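Local coordinates for mandelate racemase/muconate lactonizing enzyme family protein (Sorangium cellulosum, PDB 3S5S) that is of unknown function but belongs to the mandelate racemase/muconate lactonizing enzyme family, which joins an alpha+beta N-terminal domain to a modified TIM barrel, at residues F49-L55 against M299-A305; A82-V88 against I111-L115; F127-A133 against C311-G317; N333-G338 against H355-Q360. One frame throughout, in Å; residues are numbered along the deposited sequence.

Interaction 1: F49-L55 against M299-A305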
loop_
_atom_site.group_PDB
_atom_site.type_symbol
_atom_site.label_atom_id
_atom_site.label_comp_id
_atom_site.label_asym_id
_atom_site.label_seq_id
_atom_site.Cartn_x
_atom_site.Cartn_y
_atom_site.Cartn_z
ATOM N N PHE A 49 -12.203 15.388 -9.587
ATOM C CA PHE A 49 -11.568 16.659 -9.252
ATOM C C PHE A 49 -10.315 16.492 -8.425
ATOM O O PHE A 49 -10.302 15.731 -7.485
ATOM C CB PHE A 49 -12.574 17.518 -8.506
ATOM C CG PHE A 49 -13.781 17.834 -9.314
ATOM C CD1 PHE A 49 -13.714 18.780 -10.359
ATOM C CD2 PHE A 49 -14.991 17.214 -9.036
ATOM C CE1 PHE A 49 -14.838 19.080 -11.151
ATOM C CE2 PHE A 49 -16.121 17.491 -9.817
ATOM C CZ PHE A 49 -16.047 18.433 -10.877
ATOM N N GLY A 50 -9.249 17.193 -8.796
ATOM C CA GLY A 50 -8.067 17.201 -7.989
ATOM C C GLY A 50 -7.482 18.585 -7.871
ATOM O O GLY A 50 -7.843 19.480 -8.629
ATOM N N GLU A 51 -6.561 18.744 -6.920
ATOM C CA GLU A 51 -5.953 20.018 -6.565
ATOM C C GLU A 51 -4.416 19.901 -6.546
ATOM O O GLU A 51 -3.849 19.036 -5.892
ATOM C CB GLU A 51 -6.473 20.468 -5.184
ATOM C CG GLU A 51 -5.667 21.616 -4.563
ATOM C CD GLU A 51 -6.317 22.229 -3.345
ATOM O OE1 GLU A 51 -7.313 21.652 -2.835
ATOM O OE2 GLU A 51 -5.808 23.290 -2.891
ATOM N N ALA A 52 -3.745 20.768 -7.289
ATOM C CA ALA A 52 -2.300 20.944 -7.151
ATOM C C ALA A 52 -2.056 22.154 -6.255
ATOM O O ALA A 52 -2.557 23.253 -6.505
ATOM C CB ALA A 52 -1.638 21.115 -8.523
ATOM N N ALA A 53 -1.287 21.948 -5.205
ATOM C CA ALA A 53 -0.995 23.016 -4.255
ATOM C C ALA A 53 0.527 23.083 -4.089
ATOM O O ALA A 53 1.053 22.816 -2.999
ATOM C CB ALA A 53 -1.663 22.735 -2.924
ATOM N N PRO A 54 1.243 23.405 -5.162
ATOM C CA PRO A 54 2.683 23.442 -5.014
ATOM C C PRO A 54 3.056 24.576 -4.089
ATOM O O PRO A 54 2.366 25.597 -4.030
ATOM C CB PRO A 54 3.173 23.755 -6.436
ATOM C CG PRO A 54 2.026 24.545 -7.091
ATOM C CD PRO A 54 0.798 23.816 -6.515
ATOM N N LEU A 55 4.139 24.400 -3.354
ATOM C CA LEU A 55 4.533 25.380 -2.377
ATOM C C LEU A 55 6.010 25.606 -2.604
ATOM O O LEU A 55 6.846 24.776 -2.222
ATOM C CB LEU A 55 4.216 24.902 -0.956
ATOM C CG LEU A 55 4.482 25.912 0.188
ATOM C CD1 LEU A 55 3.638 27.176 0.075
ATOM C CD2 LEU A 55 4.253 25.271 1.530
ATOM N N MET A 299 0.368 20.726 2.137
ATOM C CA MET A 299 0.891 22.004 1.648
ATOM C C MET A 299 -0.115 23.113 2.048
ATOM O O MET A 299 -0.709 23.018 3.109
ATOM C CB MET A 299 1.108 21.885 0.137
ATOM C CG MET A 299 2.564 21.724 -0.333
ATOM S SD MET A 299 3.729 20.729 0.609
ATOM C CE MET A 299 4.048 21.814 1.971
ATOM N N VAL A 300 -0.323 24.150 1.238
ATOM C CA VAL A 300 -1.363 25.187 1.554
ATOM C C VAL A 300 -2.572 24.900 0.675
ATOM O O VAL A 300 -2.640 25.364 -0.441
ATOM C CB VAL A 300 -0.854 26.610 1.337
ATOM C CG1 VAL A 300 -1.961 27.633 1.573
ATOM C CG2 VAL A 300 0.347 26.894 2.234
ATOM N N GLU A 301 -3.495 24.101 1.191
ATOM C CA GLU A 301 -4.508 23.388 0.404
ATOM C C GLU A 301 -5.936 23.857 0.724
ATOM O O GLU A 301 -6.245 24.173 1.873
ATOM C CB GLU A 301 -4.369 21.864 0.668
ATOM C CG GLU A 301 -2.966 21.306 0.300
ATOM C CD GLU A 301 -2.693 19.868 0.756
ATOM O OE1 GLU A 301 -3.545 19.229 1.414
ATOM O OE2 GLU A 301 -1.579 19.378 0.498
ATOM N N SER A 302 -6.818 23.879 -0.274
ATOM C CA SER A 302 -8.239 24.106 -0.007
ATOM C C SER A 302 -8.854 22.851 0.620
ATOM O O SER A 302 -8.155 21.858 0.934
ATOM C CB SER A 302 -8.974 24.411 -1.311
ATOM O OG SER A 302 -9.215 23.228 -2.106
ATOM N N VAL A 303 -10.170 22.917 0.773
ATOM C CA VAL A 303 -11.061 21.839 1.191
ATOM C C VAL A 303 -10.891 20.559 0.350
ATOM O O VAL A 303 -11.007 19.428 0.838
ATOM C CB VAL A 303 -12.533 22.425 1.137
ATOM C CG1 VAL A 303 -13.568 21.504 0.497
ATOM C CG2 VAL A 303 -12.962 22.973 2.494
ATOM N N LEU A 304 -10.607 20.745 -0.923
ATOM C CA LEU A 304 -10.448 19.625 -1.830
ATOM C C LEU A 304 -9.278 18.689 -1.477
ATOM O O LEU A 304 -9.496 17.512 -1.152
ATOM C CB LEU A 304 -10.365 20.132 -3.280
ATOM C CG LEU A 304 -10.041 19.128 -4.389
ATOM C CD1 LEU A 304 -10.677 17.860 -4.156
ATOM C CD2 LEU A 304 -10.429 19.625 -5.802
ATOM N N ALA A 305 -8.054 19.171 -1.575
ATOM C CA ALA A 305 -6.908 18.317 -1.263
ATOM C C ALA A 305 -6.926 17.911 0.231
ATOM O O ALA A 305 -6.566 16.767 0.575
ATOM C CB ALA A 305 -5.581 19.014 -1.637
HETATM O O HOH W 1 0.939 24.595 -1.211
#

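Interaction 2: A82-V88 against I111-L115. With SO4 (sulfate ion), chain C.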
loop_
_atom_site.group_PDB
_atom_site.type_symbol
_atom_site.label_atom_id
_atom_site.label_comp_id
_atom_site.label_asym_id
_atom_site.label_seq_id
_atom_site.Cartn_x
_atom_site.Cartn_y
_atom_site.Cartn_z
ATOM N N ALA A 82 -9.407 4.755 -16.030
ATOM C CA ALA A 82 -9.366 5.147 -14.633
ATOM C C ALA A 82 -9.253 3.950 -13.680
ATOM O O ALA A 82 -8.785 4.103 -12.537
ATOM C CB ALA A 82 -10.599 5.990 -14.282
ATOM N N ARG A 83 -9.718 2.782 -14.119
ATOM C CA ARG A 83 -9.547 1.555 -13.360
ATOM C C ARG A 83 -8.059 1.241 -13.169
ATOM O O ARG A 83 -7.687 0.566 -12.203
ATOM C CB ARG A 83 -10.276 0.378 -14.005
ATOM C CG ARG A 83 -11.810 0.566 -14.118
ATOM C CD ARG A 83 -12.482 -0.576 -14.857
ATOM N NE ARG A 83 -11.943 -0.708 -16.202
ATOM C CZ ARG A 83 -12.216 -1.712 -17.024
ATOM N NH1 ARG A 83 -13.030 -2.702 -16.637
ATOM N NH2 ARG A 83 -11.638 -1.745 -18.223
ATOM N N ALA A 84 -7.211 1.759 -14.056
ATOM C CA ALA A 84 -5.755 1.505 -13.996
ATOM C C ALA A 84 -4.985 2.637 -13.280
ATOM O O ALA A 84 -3.876 3.013 -13.677
ATOM C CB ALA A 84 -5.186 1.247 -15.418
ATOM N N TRP A 85 -5.560 3.154 -12.203
ATOM C CA TRP A 85 -4.972 4.297 -11.508
ATOM C C TRP A 85 -3.507 4.086 -11.094
ATOM O O TRP A 85 -2.717 5.039 -11.144
ATOM C CB TRP A 85 -5.850 4.755 -10.327
ATOM C CG TRP A 85 -6.008 3.726 -9.241
ATOM C CD1 TRP A 85 -6.900 2.650 -9.209
ATOM C CD2 TRP A 85 -5.262 3.661 -8.019
ATOM N NE1 TRP A 85 -6.751 1.956 -8.051
ATOM C CE2 TRP A 85 -5.752 2.538 -7.298
ATOM C CE3 TRP A 85 -4.246 4.459 -7.450
ATOM C CZ2 TRP A 85 -5.268 2.195 -6.033
ATOM C CZ3 TRP A 85 -3.745 4.106 -6.190
ATOM C CH2 TRP A 85 -4.252 2.957 -5.507
ATOM N N ARG A 86 -3.113 2.866 -10.723
ATOM C CA ARG A 86 -1.696 2.685 -10.370
ATOM C C ARG A 86 -0.752 2.690 -11.544
ATOM O O ARG A 86 0.434 2.951 -11.359
ATOM C CB ARG A 86 -1.402 1.438 -9.568
ATOM C CG ARG A 86 -1.619 1.614 -8.140
ATOM C CD ARG A 86 -1.044 0.467 -7.364
ATOM N NE ARG A 86 -1.952 0.158 -6.271
ATOM C CZ ARG A 86 -1.830 0.542 -5.006
ATOM N NH1 ARG A 86 -0.769 1.223 -4.595
ATOM N NH2 ARG A 86 -2.783 0.181 -4.156
ATOM N N ALA A 87 -1.249 2.318 -12.729
ATOM C CA ALA A 87 -0.428 2.321 -13.937
ATOM C C ALA A 87 -0.216 3.770 -14.340
ATOM O O ALA A 87 0.862 4.126 -14.772
ATOM C CB ALA A 87 -1.131 1.593 -15.038
ATOM N N VAL A 88 -1.277 4.572 -14.226
ATOM C CA VAL A 88 -1.231 5.986 -14.489
ATOM C C VAL A 88 -0.225 6.703 -13.580
ATOM O O VAL A 88 0.615 7.452 -14.090
ATOM C CB VAL A 88 -2.644 6.636 -14.453
ATOM C CG1 VAL A 88 -2.563 8.093 -14.703
ATOM C CG2 VAL A 88 -3.522 6.018 -15.567
ATOM N N ILE A 111 -8.533 11.277 -10.772
ATOM C CA ILE A 111 -8.846 9.923 -11.236
ATOM C C ILE A 111 -9.550 9.079 -10.137
ATOM O O ILE A 111 -10.663 8.564 -10.356
ATOM C CB ILE A 111 -7.584 9.199 -11.735
ATOM C CG1 ILE A 111 -7.048 9.906 -12.975
ATOM C CG2 ILE A 111 -7.842 7.667 -12.004
ATOM C CD1 ILE A 111 -5.690 9.289 -13.475
ATOM N N LEU A 112 -8.924 8.962 -8.960
ATOM C CA LEU A 112 -9.550 8.188 -7.866
ATOM C C LEU A 112 -10.908 8.744 -7.496
ATOM O O LEU A 112 -11.846 8.001 -7.210
ATOM C CB LEU A 112 -8.654 8.096 -6.637
ATOM C CG LEU A 112 -7.486 7.104 -6.722
ATOM C CD1 LEU A 112 -6.790 7.006 -5.384
ATOM C CD2 LEU A 112 -8.003 5.723 -7.065
ATOM N N ASP A 113 -11.013 10.064 -7.502
ATOM C CA ASP A 113 -12.295 10.714 -7.201
ATOM C C ASP A 113 -13.355 10.232 -8.217
ATOM O O ASP A 113 -14.446 9.794 -7.810
ATOM C CB ASP A 113 -12.156 12.241 -7.214
ATOM C CG ASP A 113 -13.459 12.944 -6.883
ATOM O OD1 ASP A 113 -14.187 12.520 -5.915
ATOM O OD2 ASP A 113 -13.744 13.948 -7.608
ATOM N N ALA A 114 -13.004 10.225 -9.503
ATOM C CA ALA A 114 -13.969 9.809 -10.531
ATOM C C ALA A 114 -14.239 8.322 -10.417
ATOM O O ALA A 114 -15.385 7.872 -10.470
ATOM C CB ALA A 114 -13.488 10.185 -12.036
ATOM N N LEU A 115 -13.173 7.546 -10.306
ATOM C CA LEU A 115 -13.354 6.094 -10.147
ATOM C C LEU A 115 -14.350 5.740 -9.004
ATOM O O LEU A 115 -15.244 4.936 -9.179
ATOM C CB LEU A 115 -12.017 5.402 -9.940
ATOM C CG LEU A 115 -12.129 3.863 -10.013
ATOM C CD1 LEU A 115 -12.392 3.342 -11.469
ATOM C CD2 LEU A 115 -10.869 3.179 -9.367
HETATM S S SO4 C . -5.775 -0.149 -2.017
HETATM O O1 SO4 C . -4.382 -0.097 -1.459
HETATM O O2 SO4 C . -6.639 0.933 -1.405
HETATM O O3 SO4 C . -5.763 -0.187 -3.506
HETATM O O4 SO4 C . -6.305 -1.459 -1.631
#

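Interaction 3: F127-A133 against C311-G317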
loop_
_atom_site.group_PDB
_atom_site.type_symbol
_atom_site.label_atom_id
_atom_site.label_comp_id
_atom_site.label_asym_id
_atom_site.label_seq_id
_atom_site.Cartn_x
_atom_site.Cartn_y
_atom_site.Cartn_z
ATOM N N PHE A 127 -9.894 3.726 0.874
ATOM C CA PHE A 127 -8.636 3.702 1.616
ATOM C C PHE A 127 -8.618 2.725 2.826
ATOM O O PHE A 127 -7.562 2.441 3.352
ATOM C CB PHE A 127 -8.205 5.142 2.023
ATOM C CG PHE A 127 -7.691 5.983 0.865
ATOM C CD1 PHE A 127 -6.798 5.440 -0.086
ATOM C CD2 PHE A 127 -8.067 7.308 0.730
ATOM C CE1 PHE A 127 -6.332 6.223 -1.173
ATOM C CE2 PHE A 127 -7.539 8.129 -0.351
ATOM C CZ PHE A 127 -6.681 7.563 -1.287
ATOM N N GLY A 128 -9.763 2.192 3.237
ATOM C CA GLY A 128 -9.747 1.210 4.310
ATOM C C GLY A 128 -10.896 1.347 5.302
ATOM O O GLY A 128 -11.266 0.366 5.964
ATOM N N GLY A 129 -11.459 2.556 5.401
ATOM C CA GLY A 129 -12.580 2.878 6.292
ATOM C C GLY A 129 -12.347 2.680 7.775
ATOM O O GLY A 129 -13.269 2.301 8.458
ATOM N N SER A 130 -11.130 2.916 8.290
ATOM C CA SER A 130 -10.872 2.659 9.715
ATOM C C SER A 130 -11.652 3.542 10.667
ATOM O O SER A 130 -11.940 3.164 11.810
ATOM C CB SER A 130 -9.400 2.768 10.059
ATOM O OG SER A 130 -8.727 1.772 9.365
ATOM N N GLY A 131 -11.968 4.719 10.177
ATOM C CA GLY A 131 -12.831 5.650 10.869
ATOM C C GLY A 131 -13.232 6.748 9.905
ATOM O O GLY A 131 -12.812 6.755 8.727
ATOM N N THR A 132 -14.062 7.649 10.409
ATOM C CA THR A 132 -14.579 8.768 9.636
ATOM C C THR A 132 -14.392 10.113 10.358
ATOM O O THR A 132 -14.895 11.126 9.880
ATOM C CB THR A 132 -16.101 8.613 9.284
ATOM O OG1 THR A 132 -16.839 8.220 10.457
ATOM C CG2 THR A 132 -16.313 7.600 8.135
ATOM N N ALA A 133 -13.683 10.119 11.490
ATOM C CA ALA A 133 -13.477 11.325 12.272
ATOM C C ALA A 133 -11.997 11.575 12.492
ATOM O O ALA A 133 -11.229 10.620 12.772
ATOM C CB ALA A 133 -14.175 11.171 13.603
ATOM N N CYS A 311 -9.595 11.619 4.160
ATOM C CA CYS A 311 -10.100 10.312 3.711
ATOM C C CYS A 311 -8.980 9.299 3.784
ATOM O O CYS A 311 -9.193 8.166 4.217
ATOM C CB CYS A 311 -10.582 10.381 2.271
ATOM S SG CYS A 311 -12.142 11.223 2.055
ATOM N N PHE A 312 -7.789 9.729 3.362
ATOM C CA PHE A 312 -6.601 8.883 3.363
ATOM C C PHE A 312 -6.245 8.472 4.810
ATOM O O PHE A 312 -6.292 7.270 5.151
ATOM C CB PHE A 312 -5.446 9.605 2.596
ATOM C CG PHE A 312 -4.078 8.955 2.710
ATOM C CD1 PHE A 312 -3.641 8.049 1.766
ATOM C CD2 PHE A 312 -3.189 9.306 3.744
ATOM C CE1 PHE A 312 -2.329 7.448 1.833
ATOM C CE2 PHE A 312 -1.880 8.722 3.850
ATOM C CZ PHE A 312 -1.452 7.783 2.859
ATOM N N ALA A 313 -5.896 9.461 5.646
ATOM C CA ALA A 313 -5.538 9.216 7.058
ATOM C C ALA A 313 -6.653 8.443 7.829
ATOM O O ALA A 313 -6.355 7.415 8.439
ATOM C CB ALA A 313 -5.228 10.478 7.744
ATOM N N ALA A 314 -7.916 8.908 7.798
ATOM C CA ALA A 314 -8.972 8.181 8.546
ATOM C C ALA A 314 -9.295 6.782 7.969
ATOM O O ALA A 314 -9.676 5.895 8.699
ATOM C CB ALA A 314 -10.295 9.035 8.677
ATOM N N GLY A 315 -9.185 6.607 6.653
ATOM C CA GLY A 315 -9.395 5.301 6.016
ATOM C C GLY A 315 -8.333 4.320 6.437
ATOM O O GLY A 315 -8.647 3.186 6.844
ATOM N N LEU A 316 -7.090 4.776 6.424
ATOM C CA LEU A 316 -5.975 3.931 6.794
ATOM C C LEU A 316 -5.952 3.549 8.274
ATOM O O LEU A 316 -5.659 2.401 8.598
ATOM C CB LEU A 316 -4.635 4.552 6.399
ATOM C CG LEU A 316 -4.255 4.575 4.940
ATOM C CD1 LEU A 316 -3.005 5.442 4.757
ATOM C CD2 LEU A 316 -4.034 3.157 4.440
ATOM N N GLY A 317 -6.276 4.509 9.156
ATOM C CA GLY A 317 -6.228 4.245 10.573
ATOM C C GLY A 317 -4.779 4.395 11.017
ATOM O O GLY A 317 -3.877 4.408 10.200
#

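Interaction 4: N333-G338 against H355-Q360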
loop_
_atom_site.group_PDB
_atom_site.type_symbol
_atom_site.label_atom_id
_atom_site.label_comp_id
_atom_site.label_asym_id
_atom_site.label_seq_id
_atom_site.Cartn_x
_atom_site.Cartn_y
_atom_site.Cartn_z
ATOM N N ASN A 333 -13.878 29.818 0.205
ATOM C CA ASN A 333 -14.008 28.394 -0.035
ATOM C C ASN A 333 -14.768 28.282 -1.332
ATOM O O ASN A 333 -16.007 28.424 -1.340
ATOM C CB ASN A 333 -14.792 27.706 1.092
ATOM C CG ASN A 333 -14.994 26.218 0.826
ATOM O OD1 ASN A 333 -14.697 25.741 -0.259
ATOM N ND2 ASN A 333 -15.484 25.482 1.808
ATOM N N PRO A 334 -14.053 28.067 -2.439
ATOM C CA PRO A 334 -14.767 27.970 -3.730
ATOM C C PRO A 334 -15.381 26.579 -4.007
ATOM O O PRO A 334 -15.716 26.285 -5.156
ATOM C CB PRO A 334 -13.673 28.266 -4.762
ATOM C CG PRO A 334 -12.424 27.807 -4.125
ATOM C CD PRO A 334 -12.592 28.073 -2.615
ATOM N N PHE A 335 -15.519 25.740 -2.975
ATOM C CA PHE A 335 -16.026 24.355 -3.124
ATOM C C PHE A 335 -17.243 24.036 -2.248
ATOM O O PHE A 335 -17.400 24.607 -1.191
ATOM C CB PHE A 335 -14.932 23.366 -2.717
ATOM C CG PHE A 335 -13.714 23.397 -3.590
ATOM C CD1 PHE A 335 -13.742 22.836 -4.872
ATOM C CD2 PHE A 335 -12.543 23.980 -3.139
ATOM C CE1 PHE A 335 -12.619 22.842 -5.684
ATOM C CE2 PHE A 335 -11.405 23.977 -3.934
ATOM C CZ PHE A 335 -11.435 23.402 -5.219
ATOM N N ASP A 336 -18.079 23.109 -2.703
ATOM C CA ASP A 336 -19.168 22.524 -1.905
ATOM C C ASP A 336 -18.671 21.177 -1.485
ATOM O O ASP A 336 -17.830 20.627 -2.199
ATOM C CB ASP A 336 -20.431 22.321 -2.757
ATOM C CG ASP A 336 -21.038 23.647 -3.225
ATOM O OD1 ASP A 336 -21.195 24.595 -2.359
ATOM O OD2 ASP A 336 -21.367 23.724 -4.452
ATOM N N GLY A 337 -19.201 20.650 -0.369
ATOM C CA GLY A 337 -18.915 19.285 0.076
ATOM C C GLY A 337 -17.555 19.086 0.740
ATOM O O GLY A 337 -16.816 20.045 0.978
ATOM N N GLY A 338 -17.216 17.839 1.047
ATOM C CA GLY A 338 -16.016 17.580 1.805
ATOM C C GLY A 338 -16.322 17.338 3.266
ATOM O O GLY A 338 -17.486 17.173 3.655
ATOM N N HIS A 355 -14.365 11.884 -2.939
ATOM C CA HIS A 355 -14.104 12.739 -1.793
ATOM C C HIS A 355 -15.223 13.716 -1.466
ATOM O O HIS A 355 -15.081 14.466 -0.502
ATOM C CB HIS A 355 -12.770 13.486 -1.923
ATOM C CG HIS A 355 -12.595 14.203 -3.211
ATOM N ND1 HIS A 355 -13.520 15.119 -3.679
ATOM C CD2 HIS A 355 -11.586 14.173 -4.120
ATOM C CE1 HIS A 355 -13.086 15.610 -4.835
ATOM N NE2 HIS A 355 -11.909 15.070 -5.112
ATOM N N GLY A 356 -16.331 13.697 -2.235
ATOM C CA GLY A 356 -17.515 14.571 -1.974
ATOM C C GLY A 356 -17.368 16.053 -2.295
ATOM O O GLY A 356 -18.287 16.859 -2.048
ATOM N N VAL A 357 -16.223 16.446 -2.852
ATOM C CA VAL A 357 -15.992 17.869 -3.134
ATOM C C VAL A 357 -16.267 18.216 -4.625
ATOM O O VAL A 357 -15.743 17.580 -5.530
ATOM C CB VAL A 357 -14.533 18.273 -2.721
ATOM C CG1 VAL A 357 -14.233 19.763 -2.975
ATOM C CG2 VAL A 357 -14.288 17.884 -1.294
ATOM N N THR A 358 -17.045 19.262 -4.851
ATOM C CA THR A 358 -17.325 19.776 -6.174
ATOM C C THR A 358 -17.084 21.291 -6.226
ATOM O O THR A 358 -17.321 22.037 -5.242
ATOM C CB THR A 358 -18.795 19.477 -6.634
ATOM O OG1 THR A 358 -19.069 18.102 -6.479
ATOM C CG2 THR A 358 -18.995 19.744 -8.171
ATOM N N PRO A 359 -16.655 21.777 -7.394
ATOM C CA PRO A 359 -16.614 23.232 -7.464
ATOM C C PRO A 359 -18.023 23.848 -7.549
ATOM O O PRO A 359 -18.967 23.204 -8.000
ATOM C CB PRO A 359 -15.765 23.510 -8.712
ATOM C CG PRO A 359 -15.686 22.224 -9.480
ATOM C CD PRO A 359 -16.003 21.098 -8.532
ATOM N N GLN A 360 -18.166 25.070 -7.059
ATOM C CA GLN A 360 -19.423 25.826 -7.144
ATOM C C GLN A 360 -19.629 26.495 -8.502
ATOM O O GLN A 360 -18.678 26.652 -9.278
ATOM C CB GLN A 360 -19.465 26.897 -6.050
ATOM C CG GLN A 360 -19.150 26.375 -4.659
ATOM C CD GLN A 360 -19.230 27.478 -3.613
ATOM O OE1 GLN A 360 -18.872 28.632 -3.877
ATOM N NE2 GLN A 360 -19.717 27.133 -2.424
#

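Interaction 1: F49-L55 against M299-A305
The seam between the N-terminal domain and the barrel of an enolase-superfamily protein is illustrated by Glu51, at the edge of the antiparallel sheet, which reaches into the N-cap of helix 303-316 at Ser302. The glutamate leaves strand 47-52 with CG anti to the backbone N (chi1 166°) and stays extended, so that its carboxylate arrives at the first turn of the helix. OE1 is gripped twice, by Ser302 OG at 2.6 Å and by Ala305 N at 2.9 Å (N-H...O 162°), the two donors approaching from opposite faces of the carboxylate plane. OE2 offers its syn lone pair to Ser302 N in a nearly straight bond of 2.9 Å, and takes a further bond from Asn35 on the neighbouring strand. Ser302 OG meanwhile accepts from Leu304 N at 3.1 Å, the regular capping bond, and so works in both directions. These bonds fix the rotation of a buried carboxylate, whose charge would probably be welcome at the positive end of a helix. Apolar groups close the seam beside it: Leu304 CD2 lies against the backbone of Gly50, and Ala53 CB rests on Glu301 CG at 3.8 Å. Further along, a water accepts from Val300 N at 2.8 Å; it lies unusually close to Ala53 O, which makes that second leg doubtful. Beyond it, Leu55 CD1 touches Val300 CG2 at 3.9 Å.

Interaction 2: A82-V88 against I111-L115
The indole of Trp85 is held between two aliphatic groups: over one face lies the Leu112 methyl CD2, and against the opposite face the CG of its own neighbour Arg86. The methyl sits 3.6 Å from the centroid of the five-membered ring and only 15° off its normal, a CH-pi contact. At the ring edge, in plane, a sulfate ion brings O3 to 3.5 Å from Trp85 CZ2. The Arg86 guanidinium lays one face over Trp85 CH2 and turns its edge to the same ion, NH2 making weak bonds of 3.1 Å to O1 and O3. Other polar ends look to the second subunit: Trp85 NE1 binds Ala125 O there, and Arg86 NE binds Phe127 O. Beside the indole, Ile111 CG2 lies 3.9 Å from Trp85 CB, and its CD1 reaches on to meet Val88 CG1 tip to tip at 3.6 Å. Leu115 crosses Trp85 at about a right angle, with Leu115 CD2 4.0 Å from Trp85 CD1, and brings CD1 against the backbone of Ala82. Ile111, Leu112 and Leu115 of helix 101-117 thus pack against Trp85 and Val88 of helix 85-96 and Ala82 just before it, an apolar helix-helix contact of the N-terminal domain, beside the second subunit.

Interaction 3: F127-A133 against C311-G317
Phe127 turns its CG beside the backbone N (chi1 -73°), whereas Phe312 turns its own anti to N (chi1 170°); these torsions bring the rings together, and the side chains cross at about a right angle. The result is a T-shaped stack: the edge of Phe312 points at the face of Phe127, with centroids 5.6 Å apart, planes at 80° and Phe312 CD1 above the centre of the Phe127 ring. Phe127 also presses on the helix backbone, its CD2 lying 3.4 Å from Phe312 CA. On the helix itself, Leu316 CD1 lies over a face of the Phe312 ring. Gly128 ends helix 123-126 in a Schellman motif. In the (beta/alpha)7-beta barrel of this family, the loop then leads into strand 133-140, the earliest barrel strand in the sequence, and packs on the C-terminal end of helix 303-316, which precedes strand 319-322. Gly128 and Gly315 have no CB to keep the backbones apart, and the CA atoms of Gly129 and Gly315 lie 4.0 Å apart. Carbonyls at the helix end thereby find donors. Gly315 O accepts from both Ser130 N and Ser130 OG, each at 2.9 Å and from the same face of its plane, and Ala314 O accepts from Gly131 N at 3.0 Å. Arg90 of the second subunit binds Ser130 OG and Leu316 O, while within the chain Ala314 CB abuts Gly131 O at 3.4 Å.

Interaction 4: N333-G338 against H355-Q360
Asp336 and Thr358 form the hydrogen-bonded pair of a short two-stranded antiparallel ribbon. Asp336 N gives to Thr358 O at 2.9 Å, and Thr358 N returns a bond to Asp336 O at 3.1 Å. Next to them, Phe335 and Pro359 are the non-hydrogen-bonded pair, with diverging side chains, after which Gln360 N adds a weak bond to Pro334 O. Near the face of Asp336 and Thr358, the side chains of Gln360 and Asp336 cross at about a right angle, with the amide and carboxylate planes 46° apart. Gln360 NE2 donates to Asp336 OD1 at 2.9 Å, arriving 50° above the carboxylate plane, while its CG packs beside OD2. Toward the buried Phe335, Val357 CG1 meets Phe335 CD1 at 3.6 Å, and the other methyl, CG2, lies against Gly338 CA. Gly337 and Gly338, both at positive phi, carry the chain out of the ribbon, and Gly337 CA makes a CA-H...O contact of 3.3 Å with Gly356 O.

Beyond this shell, the ends are set by side chains acting on their own backbone. Asn333 OD1 accepts from Phe335 N at 2.8 Å, an Asx turn that leads into the strand. His355 ND1 accepts from Val357 N, which lies in the imidazole plane, at 3.1 Å, while NE2 binds Phe49 O. Phe335 and Val357 rest on Leu304 of helix 303-316, Phe335 also on Leu15 of strand 7-25, and Thr358 and Pro359 on Phe49, so the ribbon joins that helix to the N-terminal sheet. With ND1 accepting and NE2 facing a carbonyl, the chemistry is consistent with a His355 tautomer protonated on NE2.

In the fold
Interactions 1, 2 and 3 are buried, whereas interaction 4 is partly exposed, and their chemistry follows suit. Interaction 1, nearest the centre of the chain, sinks a carboxylate into a helix start and surrounds it with donors; interaction 4 relies on strand pairing with an amide-to-carboxylate hydrogen bond at its rim. Interactions 1 and 3 use opposite ends of helix 303-316, a side chain capping the first and loop donors serving the last. Interaction 2 is almost wholly apolar between its helices, yet shares the dimer interface with interaction 3, which it touches through Leu112 and Phe127. Asp113 ties three contacts together, accepting from Phe49 N in interaction 1 and His355 N in interaction 4.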